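Local coordinates for PHOX (PDB 4A9V), which hydrolyses phosphate monoesters as an alkaline phosphatase of the PhoX family, using a cofactor of iron and calcium, at residues 487-497 against 509-517; 448-456 against 465-475. All coordinates share one frame; numbering follows the deposited sequence. Where two conformers were deposited one is given.

Interaction 1: residues 487-497 against 509-517; sequences GRLWILTDGDS and NQMLCADPA. With CA (calcium ion), chain R; LI (lithium ion), chain G.
Thr493 and Asn509 lock the metal-side end of an antiparallel strand pair, 489-493 with 510-514. Thr493 OG1 gives its proton to Asn509 OD1 (2.8 Å) and accepts from Gln510 N (3.0 Å). With chi1 at 77°, OG1 is turned toward residues 509-510, where it can give to the one and accept from the other. Asn509 OD1 also takes a nearly straight bond from Gly495 N (2.8 Å, 172° at the hydrogen), so two donors fix the amide. Asn509 ND2 gives to the carbonyl O of Cys531 and to a water that in turn reaches Gly495 O and Asp494 OD1. Beyond Thr493 N to Gln510 O, the hydrogen-bonded pairs Leu489-Ala514 and Ile491-Leu512 each satisfy both backbone groups. On one face of the sheet Cys513 SG sits over the centre of the Trp490 six-membered ring, 3.7 Å from its centroid; Trp490 NE1 is hydrogen-bonded to Asp484 OD2. Next to it Leu492 CD1 lies alongside Met511 SD. Asp494 bridges two ions: OD2 binds calcium at 2.4 Å with Asp479 and Glu387, and OD1 binds lithium with Glu532. Asn509 thus acts as a second-shell residue, holding the backbone next to a ligand shared by two cations.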
loop_
_atom_site.group_PDB
_atom_site.type_symbol
_atom_site.label_atom_id
_atom_site.label_comp_id
_atom_site.label_asym_id
_atom_site.label_seq_id
_atom_site.Cartn_x
_atom_site.Cartn_y
_atom_site.Cartn_z
ATOM N N GLY A 487 -12.333 -17.027 0.415
ATOM C CA GLY A 487 -11.385 -17.138 1.515
ATOM C C GLY A 487 -9.986 -17.576 1.118
ATOM O O GLY A 487 -9.186 -17.930 1.981
ATOM N N ARG A 488 -9.676 -17.547 -0.177
ATOM C CA ARG A 488 -8.287 -17.667 -0.602
ATOM C C ARG A 488 -7.529 -16.399 -0.222
ATOM O O ARG A 488 -8.020 -15.298 -0.431
ATOM C CB ARG A 488 -8.196 -17.873 -2.114
ATOM C CG ARG A 488 -8.508 -19.287 -2.588
ATOM C CD ARG A 488 -8.603 -19.381 -4.108
ATOM N NE ARG A 488 -9.875 -18.864 -4.606
ATOM C CZ ARG A 488 -10.978 -19.591 -4.748
ATOM N NH1 ARG A 488 -10.979 -20.881 -4.448
ATOM N NH2 ARG A 488 -12.090 -19.010 -5.177
ATOM N N LEU A 489 -6.310 -16.576 0.270
ATOM C CA LEU A 489 -5.399 -15.483 0.560
ATOM C C LEU A 489 -4.374 -15.352 -0.552
ATOM O O LEU A 489 -3.537 -16.234 -0.749
ATOM C CB LEU A 489 -4.685 -15.725 1.895
ATOM C CG LEU A 489 -3.669 -14.650 2.286
ATOM C CD1 LEU A 489 -4.333 -13.297 2.492
ATOM C CD2 LEU A 489 -2.923 -15.077 3.544
ATOM N N TRP A 490 -4.399 -14.216 -1.225
ATOM C CA TRP A 490 -3.492 -13.923 -2.324
ATOM C C TRP A 490 -2.344 -13.090 -1.813
ATOM O O TRP A 490 -2.542 -12.147 -1.045
ATOM C CB TRP A 490 -4.254 -13.190 -3.425
ATOM C CG TRP A 490 -5.387 -14.002 -3.991
ATOM C CD1 TRP A 490 -6.691 -14.087 -3.523
ATOM C CD2 TRP A 490 -5.317 -14.926 -5.115
ATOM N NE1 TRP A 490 -7.421 -14.958 -4.283
ATOM C CE2 TRP A 490 -6.651 -15.491 -5.265
ATOM C CE3 TRP A 490 -4.320 -15.305 -5.997
ATOM C CZ2 TRP A 490 -6.957 -16.391 -6.269
ATOM C CZ3 TRP A 490 -4.633 -16.228 -6.992
ATOM C CH2 TRP A 490 -5.926 -16.738 -7.138
ATOM N N ILE A 491 -1.124 -13.511 -2.148
ATOM C CA ILE A 491 0.118 -12.952 -1.618
ATOM C C ILE A 491 0.944 -12.408 -2.783
ATOM O O ILE A 491 1.198 -13.129 -3.750
ATOM C CB ILE A 491 0.959 -14.043 -0.918
ATOM C CG1 ILE A 491 0.197 -14.666 0.252
ATOM C CG2 ILE A 491 2.290 -13.472 -0.462
ATOM C CD1 ILE A 491 0.781 -15.979 0.741
ATOM N N LEU A 492 1.299 -11.130 -2.726
ATOM C CA LEU A 492 1.977 -10.453 -3.826
ATOM C C LEU A 492 3.376 -10.081 -3.343
ATOM O O LEU A 492 3.538 -9.702 -2.188
ATOM C CB LEU A 492 1.193 -9.193 -4.216
ATOM C CG LEU A 492 -0.166 -9.411 -4.893
ATOM C CD1 LEU A 492 -1.237 -10.019 -3.995
ATOM C CD2 LEU A 492 -0.669 -8.099 -5.457
ATOM N N THR A 493 4.383 -10.176 -4.206
ATOM C CA THR A 493 5.750 -9.946 -3.756
ATOM C C THR A 493 6.427 -8.716 -4.344
ATOM O O THR A 493 6.199 -8.325 -5.493
ATOM C CB THR A 493 6.671 -11.176 -3.930
ATOM O OG1 THR A 493 7.073 -11.342 -5.300
ATOM C CG2 THR A 493 6.002 -12.432 -3.459
ATOM N N ASP A 494 7.290 -8.129 -3.519
ATOM C CA ASP A 494 8.165 -7.025 -3.884
ATOM C C ASP A 494 9.554 -7.297 -3.316
ATOM O O ASP A 494 9.971 -6.706 -2.319
ATOM C CB ASP A 494 7.628 -5.710 -3.325
ATOM C CG ASP A 494 8.622 -4.582 -3.464
ATOM O OD1 ASP A 494 9.392 -4.614 -4.447
ATOM O OD2 ASP A 494 8.681 -3.708 -2.564
ATOM N N GLY A 495 10.213 -8.288 -3.894
ATOM C CA GLY A 495 11.466 -8.769 -3.366
ATOM C C GLY A 495 12.597 -8.683 -4.358
ATOM O O GLY A 495 12.479 -8.088 -5.429
ATOM N N ASP A 496 13.706 -9.287 -3.969
ATOM C CA ASP A 496 14.894 -9.376 -4.791
ATOM C C ASP A 496 14.647 -10.349 -5.947
ATOM O O ASP A 496 14.147 -11.452 -5.738
ATOM C CB ASP A 496 16.060 -9.845 -3.919
ATOM C CG ASP A 496 17.377 -9.828 -4.651
ATOM O OD1 ASP A 496 17.477 -10.527 -5.678
ATOM O OD2 ASP A 496 18.329 -9.200 -4.139
ATOM N N SER A 497 14.799 -9.846 -7.167
ATOM C CA SER A 497 14.511 -10.607 -8.373
ATOM C C SER A 497 15.790 -11.048 -9.079
ATOM O O SER A 497 15.759 -11.428 -10.245
ATOM C CB SER A 497 13.682 -9.750 -9.324
ATOM O OG SER A 497 12.434 -9.451 -8.736
ATOM N N ASN A 509 9.348 -11.235 -9.438
ATOM C CA ASN A 509 8.255 -11.052 -8.498
ATOM C C ASN A 509 6.972 -11.692 -9.000
ATOM O O ASN A 509 6.824 -12.005 -10.186
ATOM C CB ASN A 509 8.067 -9.568 -8.189
ATOM C CG ASN A 509 9.041 -9.084 -7.148
ATOM O OD1 ASN A 509 9.159 -9.693 -6.084
ATOM N ND2 ASN A 509 9.776 -8.020 -7.453
ATOM N N GLN A 510 6.083 -11.982 -8.065
ATOM C CA GLN A 510 5.099 -13.019 -8.279
ATOM C C GLN A 510 3.902 -12.869 -7.361
ATOM O O GLN A 510 3.878 -12.014 -6.465
ATOM C CB GLN A 510 5.761 -14.363 -8.075
ATOM C CG GLN A 510 6.344 -14.543 -6.695
ATOM C CD GLN A 510 7.267 -15.743 -6.614
ATOM O OE1 GLN A 510 6.867 -16.824 -6.155
ATOM N NE2 GLN A 510 8.514 -15.554 -7.029
ATOM N N MET A 511 2.876 -13.653 -7.654
ATOM C CA MET A 511 1.706 -13.741 -6.809
ATOM C C MET A 511 1.454 -15.201 -6.495
ATOM O O MET A 511 1.535 -16.061 -7.377
ATOM C CB MET A 511 0.487 -13.107 -7.494
ATOM C CG MET A 511 -0.782 -13.124 -6.645
ATOM S SD MET A 511 -2.054 -11.971 -7.204
ATOM C CE MET A 511 -2.479 -12.690 -8.783
ATOM N N LEU A 512 1.136 -15.466 -5.235
ATOM C CA LEU A 512 0.849 -16.803 -4.751
ATOM C C LEU A 512 -0.529 -16.824 -4.099
ATOM O O LEU A 512 -1.143 -15.779 -3.874
ATOM C CB LEU A 512 1.922 -17.259 -3.746
ATOM C CG LEU A 512 3.372 -17.107 -4.237
ATOM C CD1 LEU A 512 4.032 -15.850 -3.688
ATOM C CD2 LEU A 512 4.206 -18.342 -3.908
ATOM N N CYS A 513 -1.032 -18.024 -3.866
ATOM C CA CYS A 513 -2.322 -18.207 -3.237
ATOM C C CYS A 513 -2.175 -19.204 -2.102
ATOM O O CYS A 513 -1.509 -20.226 -2.248
ATOM C CB CYS A 513 -3.330 -18.725 -4.263
ATOM S SG CYS A 513 -5.053 -18.612 -3.731
ATOM N N ALA A 514 -2.819 -18.908 -0.980
ATOM C CA ALA A 514 -2.670 -19.696 0.234
ATOM C C ALA A 514 -4.024 -20.096 0.807
ATOM O O ALA A 514 -5.010 -19.350 0.711
ATOM C CB ALA A 514 -1.875 -18.921 1.272
ATOM N N ASP A 515 -4.025 -21.244 1.477
ATOM C CA ASP A 515 -5.159 -21.738 2.251
ATOM C C ASP A 515 -4.917 -21.421 3.729
ATOM O O ASP A 515 -3.993 -21.961 4.333
ATOM C CB ASP A 515 -5.265 -23.253 2.043
ATOM C CG ASP A 515 -6.474 -23.860 2.711
ATOM O OD1 ASP A 515 -6.818 -23.435 3.827
ATOM O OD2 ASP A 515 -7.073 -24.784 2.124
ATOM N N PRO A 516 -5.697 -20.491 4.296
ATOM C CA PRO A 516 -5.453 -20.085 5.675
ATOM C C PRO A 516 -5.493 -21.225 6.688
ATOM O O PRO A 516 -4.763 -21.197 7.685
ATOM C CB PRO A 516 -6.578 -19.082 5.938
ATOM C CG PRO A 516 -6.836 -18.478 4.604
ATOM C CD PRO A 516 -6.694 -19.625 3.639
ATOM N N ALA A 517 -6.346 -22.214 6.451
ATOM C CA ALA A 517 -6.536 -23.305 7.406
ATOM C C ALA A 517 -5.372 -24.289 7.373
ATOM O O ALA A 517 -4.991 -24.856 8.400
ATOM C CB ALA A 517 -7.846 -24.029 7.132
HETATM CA CA CA R . 7.555 -3.507 -0.432
HETATM LI LI LI G . 9.959 -2.256 -4.547
HETATM O O HOH W 1 11.046 -5.871 -6.058
HETATM O O HOH W 2 9.304 -1.134 -3.170
HETATM O O HOH W 3 11.690 -3.241 -4.317
HETATM O O HOH W 4 10.921 -3.518 -6.579
HETATM O O HOH W 5 6.559 -1.887 -2.179
HETATM O O HOH W 6 8.594 -1.353 -0.564
#

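Interaction 2: residues 448-456 against 465-475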
loop_
_atom_site.group_PDB
_atom_site.type_symbol
_atom_site.label_atom_id
_atom_site.label_comp_id
_atom_site.label_asym_id
_atom_site.label_seq_id
_atom_site.Cartn_x
_atom_site.Cartn_y
_atom_site.Cartn_z
ATOM N N LEU A 448 2.805 -16.789 13.320
ATOM C CA LEU A 448 3.391 -16.567 11.994
ATOM C C LEU A 448 2.841 -17.593 11.007
ATOM O O LEU A 448 3.207 -18.771 11.014
ATOM C CB LEU A 448 4.910 -16.587 12.016
ATOM C CG LEU A 448 5.566 -15.393 12.725
ATOM C CD1 LEU A 448 7.079 -15.431 12.558
ATOM C CD2 LEU A 448 5.016 -14.052 12.255
ATOM N N PHE A 449 1.946 -17.119 10.147
ATOM C CA PHE A 449 1.313 -17.948 9.129
ATOM C C PHE A 449 2.334 -18.540 8.156
ATOM O O PHE A 449 2.197 -19.685 7.739
ATOM C CB PHE A 449 0.271 -17.113 8.371
ATOM C CG PHE A 449 -0.392 -17.850 7.249
ATOM C CD1 PHE A 449 -1.257 -18.896 7.509
ATOM C CD2 PHE A 449 -0.085 -17.563 5.931
ATOM C CE1 PHE A 449 -1.792 -19.651 6.485
ATOM C CE2 PHE A 449 -0.667 -18.275 4.900
ATOM C CZ PHE A 449 -1.498 -19.345 5.179
ATOM N N VAL A 450 3.356 -17.771 7.797
ATOM C CA VAL A 450 4.469 -18.312 7.030
ATOM C C VAL A 450 5.718 -17.512 7.359
ATOM O O VAL A 450 5.639 -16.324 7.666
ATOM C CB VAL A 450 4.177 -18.312 5.508
ATOM C CG1 VAL A 450 4.111 -16.905 4.956
ATOM C CG2 VAL A 450 5.221 -19.139 4.762
ATOM N N VAL A 451 6.862 -18.184 7.353
ATOM C CA VAL A 451 8.159 -17.534 7.403
ATOM C C VAL A 451 8.866 -17.817 6.084
ATOM O O VAL A 451 9.157 -18.972 5.776
ATOM C CB VAL A 451 9.007 -18.041 8.585
ATOM C CG1 VAL A 451 10.311 -17.263 8.653
ATOM C CG2 VAL A 451 8.233 -17.920 9.892
ATOM N N ALA A 452 8.974 -16.806 5.228
ATOM C CA ALA A 452 9.565 -17.017 3.920
ATOM C C ALA A 452 11.034 -17.388 4.062
ATOM O O ALA A 452 11.696 -17.016 5.029
ATOM C CB ALA A 452 9.400 -15.777 3.055
ATOM N N GLY A 453 11.539 -18.130 3.089
ATOM C CA GLY A 453 12.933 -18.524 3.096
ATOM C C GLY A 453 13.305 -19.240 1.820
ATOM O O GLY A 453 12.496 -19.369 0.900
ATOM N N ASN A 454 14.546 -19.705 1.772
ATOM C CA ASN A 454 15.041 -20.424 0.613
ATOM C C ASN A 454 15.585 -21.780 1.041
ATOM O O ASN A 454 16.743 -21.895 1.431
ATOM C CB ASN A 454 16.139 -19.631 -0.100
ATOM C CG ASN A 454 16.478 -20.214 -1.458
ATOM O OD1 ASN A 454 16.465 -21.438 -1.636
ATOM N ND2 ASN A 454 16.718 -19.348 -2.434
ATOM N N PRO A 455 14.732 -22.808 1.026
ATOM C CA PRO A 455 15.152 -24.130 1.486
ATOM C C PRO A 455 16.053 -24.858 0.491
ATOM O O PRO A 455 16.621 -25.887 0.836
ATOM C CB PRO A 455 13.831 -24.884 1.661
ATOM C CG PRO A 455 12.866 -24.181 0.769
ATOM C CD PRO A 455 13.276 -22.739 0.801
ATOM N N SER A 456 16.250 -24.291 -0.694
ATOM C CA SER A 456 17.236 -24.823 -1.632
ATOM C C SER A 456 18.654 -24.410 -1.243
ATOM O O SER A 456 19.585 -25.212 -1.309
ATOM C CB SER A 456 16.924 -24.360 -3.055
ATOM O OG SER A 456 15.797 -25.040 -3.568
ATOM N N GLY A 465 13.193 -21.037 5.898
ATOM C CA GLY A 465 11.772 -20.742 6.025
ATOM C C GLY A 465 11.023 -21.786 6.833
ATOM O O GLY A 465 11.577 -22.806 7.266
ATOM N N SER A 466 9.725 -21.567 6.978
ATOM C CA SER A 466 8.850 -22.515 7.638
ATOM C C SER A 466 8.433 -23.639 6.691
ATOM O O SER A 466 8.702 -23.605 5.490
ATOM C CB SER A 466 7.618 -21.790 8.197
ATOM O OG SER A 466 6.953 -21.038 7.190
ATOM N N SER A 467 7.796 -24.654 7.258
ATOM C CA SER A 467 7.647 -25.909 6.545
ATOM C C SER A 467 6.680 -25.824 5.366
ATOM O O SER A 467 6.643 -26.734 4.534
ATOM C CB SER A 467 7.184 -26.993 7.506
ATOM O OG SER A 467 5.956 -26.621 8.102
ATOM N N ASN A 468 5.827 -24.801 5.347
ATOM C CA ASN A 468 4.956 -24.561 4.199
ATOM C C ASN A 468 5.641 -23.842 3.034
ATOM O O ASN A 468 5.039 -23.662 1.963
ATOM C CB ASN A 468 3.635 -23.872 4.609
ATOM C CG ASN A 468 3.811 -22.624 5.478
ATOM O OD1 ASN A 468 4.824 -22.423 6.160
ATOM N ND2 ASN A 468 2.744 -21.825 5.536
ATOM N N ILE A 469 6.923 -23.536 3.207
ATOM C CA ILE A 469 7.793 -23.119 2.111
ATOM C C ILE A 469 8.591 -24.324 1.617
ATOM O O ILE A 469 9.225 -25.022 2.407
ATOM C CB ILE A 469 8.772 -22.015 2.574
ATOM C CG1 ILE A 469 8.011 -20.759 3.008
ATOM C CG2 ILE A 469 9.764 -21.692 1.470
ATOM C CD1 ILE A 469 7.171 -20.126 1.917
ATOM N N THR A 470 8.648 -24.481 0.303
ATOM C CA THR A 470 9.380 -25.566 -0.327
ATOM C C THR A 470 10.270 -25.020 -1.433
ATOM O O THR A 470 10.056 -23.904 -1.902
ATOM C CB THR A 470 8.420 -26.587 -0.958
ATOM O OG1 THR A 470 7.805 -26.005 -2.114
ATOM C CG2 THR A 470 7.356 -27.029 0.036
ATOM N N PRO A 471 11.158 -25.867 -1.977
ATOM C CA PRO A 471 11.930 -25.391 -3.115
ATOM C C PRO A 471 11.075 -25.067 -4.333
ATOM O O PRO A 471 11.482 -24.258 -5.167
ATOM C CB PRO A 471 12.885 -26.555 -3.393
ATOM C CG PRO A 471 13.119 -27.129 -2.036
ATOM C CD PRO A 471 11.764 -27.070 -1.377
ATOM N N GLN A 472 9.891 -25.666 -4.423
ATOM C CA GLN A 472 9.007 -25.387 -5.547
ATOM C C GLN A 472 8.311 -24.029 -5.440
ATOM O O GLN A 472 8.218 -23.323 -6.443
ATOM C CB GLN A 472 7.981 -26.502 -5.740
ATOM C CG GLN A 472 7.267 -26.415 -7.089
ATOM C CD GLN A 472 6.246 -25.284 -7.169
ATOM O OE1 GLN A 472 5.613 -24.928 -6.173
ATOM N NE2 GLN A 472 6.004 -24.789 -8.377
ATOM N N ASN A 473 7.832 -23.659 -4.249
ATOM C CA ASN A 473 6.935 -22.507 -4.105
ATOM C C ASN A 473 7.584 -21.261 -3.512
ATOM O O ASN A 473 6.910 -20.255 -3.297
ATOM C CB ASN A 473 5.688 -22.872 -3.291
ATOM C CG ASN A 473 5.966 -22.996 -1.804
ATOM O OD1 ASN A 473 7.098 -22.833 -1.363
ATOM N ND2 ASN A 473 4.943 -23.351 -1.033
ATOM N N MET A 474 8.892 -21.296 -3.305
ATOM C CA MET A 474 9.529 -20.276 -2.489
ATOM C C MET A 474 9.523 -18.897 -3.147
ATOM O O MET A 474 9.595 -18.748 -4.371
ATOM C CB MET A 474 10.947 -20.692 -2.113
ATOM C CG MET A 474 11.827 -21.016 -3.296
ATOM S SD MET A 474 13.475 -21.465 -2.739
ATOM C CE MET A 474 14.274 -21.713 -4.321
ATOM N N PHE A 475 9.513 -17.883 -2.287
ATOM C CA PHE A 475 9.409 -16.482 -2.682
ATOM C C PHE A 475 10.069 -15.624 -1.602
ATOM O O PHE A 475 10.413 -16.119 -0.528
ATOM C CB PHE A 475 7.935 -16.089 -2.846
ATOM C CG PHE A 475 7.120 -16.248 -1.590
ATOM C CD1 PHE A 475 6.531 -17.470 -1.271
ATOM C CD2 PHE A 475 6.967 -15.184 -0.708
ATOM C CE1 PHE A 475 5.798 -17.611 -0.104
ATOM C CE2 PHE A 475 6.250 -15.337 0.469
ATOM C CZ PHE A 475 5.676 -16.555 0.777
HETATM O O HOH W 7 9.819 -18.438 0.660
HETATM O O HOH W 8 14.089 -24.620 -6.115
#
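Ser466 and Val451 pair through two hydrogen bonds: Val451 N gives to Ser466 OG (2.9 Å, 174° at the hydrogen), and Ser466 N gives to Val451 O (2.9 Å). With chi1 at 54°, the serine OG reaches both Val451 N and Asn468 OD1, to which it passes its own proton (2.7 Å); Asn468 ND2 is turned to Phe449 O, in the plane of that carbonyl, at 3.1 Å. ND2 also bonds to the carbonyl O of Gly519. Val450 CG2 packs against the Ser466 hydroxyl and, at 3.6 Å, against Ile469 CD1; the two side chains cross at about a right angle. Farther along, extended Met474 runs past Pro455 in the opposite direction, its SD packing on Asn454 OD1 at 3.2 Å, and Pro455 CG lies against the Pro471 ring. Asn454 ND2 bonds to the carbonyl O of Asp502, and OD1 accepts from Val457 N. One water accepts from both Gly453 N and Phe475 N.

Behind this shell, a type I turn from Ser466 to Ile469 presents Asn468, and Asn473 braces the coil: its OD1 accepts from Thr470 N, and its ND2 gives to Asn468 O. Strand 443-451 has a classic beta bulge at Phe449 and Val450, opposite Ile429. The whole is an irregular connection folded back along the end of a strand, carrying the chain from one sheet of the beta-propeller toward the next.

Overall arrangement
Interaction 2 comes first along the chain and closes before interaction 1 opens; their centres lie about 12 Å apart on the same side of the protein's centre. Residues 448-456 span the end of strand 443-451 of a large antiparallel sheet and the chain just after it, and 465-475 belong to the loop leading to strand 478-483, the first of the four-stranded sheet whose two middle strands form interaction 1. The two contacts touch directly: Leu512 CD2 packs on Phe475 CD1 at 3.6 Å. Arg523 of strand 521-526 joins both, bonding to Gln510 and to the carbonyls of Gln472 and Met474. The inter-sheet connection therefore packs on strand 510-514, whose partner strand 489-493 leads to metal-binding Asp494.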